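Dps family protein (Staphylococcus aureus subsp. aureus, PDB 2D5K) binds metal and compacts the nucleoid as a hollow dodecamer of the Dps family, and probably oxidises and stores iron inside. Local coordinates at the interface of chains A and B. Residues are numbered along the deposited sequence; one frame, centred on the assembly and turned at random. Chains: chain A/B, Dps family protein.

The interface of chains A and B. Residues chain A 111, 114, 130, 133; chain B 123-124, 127.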
loop_
_atom_site.group_PDB
_atom_site.type_symbol
_atom_site.label_atom_id
_atom_site.label_comp_id
_atom_site.label_asym_id
_atom_site.label_seq_id
_atom_site.Cartn_x
_atom_site.Cartn_y
_atom_site.Cartn_z
ATOM N N GLU A 111 -10.395 33.852 15.583
ATOM C CA GLU A 111 -10.776 34.975 14.733
ATOM C C GLU A 111 -9.892 36.180 15.075
ATOM O O GLU A 111 -9.434 36.900 14.188
ATOM C CB GLU A 111 -12.254 35.323 14.943
ATOM C CG GLU A 111 -12.780 36.443 14.049
ATOM C CD GLU A 111 -12.938 36.031 12.589
ATOM O OE1 GLU A 111 -12.702 34.847 12.265
ATOM O OE2 GLU A 111 -13.311 36.897 11.763
ATOM N N ILE A 114 -6.157 35.536 14.099
ATOM C CA ILE A 114 -5.975 35.725 12.670
ATOM C C ILE A 114 -5.765 37.206 12.362
ATOM O O ILE A 114 -4.891 37.572 11.574
ATOM C CB ILE A 114 -7.205 35.194 11.905
ATOM C CG1 ILE A 114 -7.235 33.666 11.999
ATOM C CG2 ILE A 114 -7.177 35.668 10.460
ATOM C CD1 ILE A 114 -8.601 33.055 11.699
ATOM N N ILE A 130 -6.009 29.913 10.410
ATOM C CA ILE A 130 -7.151 29.726 9.515
ATOM C C ILE A 130 -7.405 28.239 9.313
ATOM O O ILE A 130 -8.550 27.790 9.318
ATOM C CB ILE A 130 -6.905 30.354 8.125
ATOM C CG1 ILE A 130 -6.667 31.854 8.259
ATOM C CG2 ILE A 130 -8.110 30.096 7.216
ATOM C CD1 ILE A 130 -7.833 32.587 8.773
ATOM N N GLN A 133 -9.001 26.928 12.468
ATOM C CA GLN A 133 -10.380 27.391 12.592
ATOM C C GLN A 133 -11.282 26.624 11.622
ATOM O O GLN A 133 -12.443 26.346 11.920
ATOM C CB GLN A 133 -10.463 28.895 12.306
ATOM C CG GLN A 133 -11.819 29.517 12.641
ATOM C CD GLN A 133 -11.871 30.994 12.331
ATOM O OE1 GLN A 133 -11.440 31.424 11.266
ATOM N NE2 GLN A 133 -12.410 31.783 13.259
ATOM N N ASP B 123 -12.501 34.251 7.160
ATOM C CA ASP B 123 -11.235 33.852 6.578
ATOM C C ASP B 123 -11.182 32.391 6.160
ATOM O O ASP B 123 -10.413 32.029 5.269
ATOM C CB ASP B 123 -10.130 34.197 7.564
ATOM C CG ASP B 123 -10.197 35.649 7.994
ATOM O OD1 ASP B 123 -10.167 36.515 7.100
ATOM O OD2 ASP B 123 -10.298 35.925 9.211
ATOM N N VAL B 124 -12.001 31.560 6.796
ATOM C CA VAL B 124 -12.055 30.147 6.444
ATOM C C VAL B 124 -12.673 30.021 5.050
ATOM O O VAL B 124 -12.101 29.389 4.163
ATOM C CB VAL B 124 -12.905 29.345 7.451
ATOM C CG1 VAL B 124 -13.172 27.936 6.908
ATOM C CG2 VAL B 124 -12.173 29.250 8.790
ATOM N N ASP B 127 -10.395 31.285 2.384
ATOM C CA ASP B 127 -9.343 30.318 2.079
ATOM C C ASP B 127 -9.860 29.219 1.155
ATOM O O ASP B 127 -9.144 28.755 0.266
ATOM C CB ASP B 127 -8.811 29.711 3.379
ATOM C CG ASP B 127 -7.650 28.768 3.153
ATOM O OD1 ASP B 127 -6.653 29.187 2.525
ATOM O OD2 ASP B 127 -7.732 27.609 3.613
HETATM O O HOH W 1 -12.594 33.343 9.915
HETATM O O HOH W 2 -10.138 37.564 11.482
#
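B:Val124 lays its CG2 methyl against the side chain of A:Gln133 where two four-helix bundles of the Dps dodecamer, a ferritin-like shell, meet. The first turn of helix 123-147 of chain B abuts the flank formed by helices 92-120 and 123-147 of chain A. B:Val124 CG2 lies 3.4 Å from the amide oxygen OE1 of A:Gln133; valine is compact enough to lie along the glutamine's aliphatic stem. Isoleucine's two branches let A:Ile130 reach two aspartates: chi1 of -60° sets CG2 anti to the backbone N, directing it to B:Asp127 CB at 3.9 Å, while CG1 carries A:Ile130 CD1 to 3.9 Å from B:Asp123 CG. From the opposite direction, A:Ile114 CG2 comes within 3.4 Å of B:Asp123 OD2.

Two waters bridge the chains here. Water 1 joins A:Glu111 OE1 and A:Gln133 OE1 to B:Asp123 N, which lies 2.9 Å from the water. Water 2 links the backbone carbonyl O of A:Glu111 to B:Asp123 OD2, 2.8 Å from that water. Aspartate suits this helix start, whose end would probably stabilise its carboxylate.

Within chain A, A:Gln133 NE2 donates to the anti lone pair of A:Glu111 OE1 (3.2 Å, 167° at H), which lies 5° out of the glutamine's amide plane. Glutamine suits this place because its N-H bonds the carboxylate while its carbonyl oxygen faces water 1. A:Glu111 OE1 stands 4.0 Å from B:Asp123 OD2; if both are charged, the waters and amide donor would probably ease their repulsion.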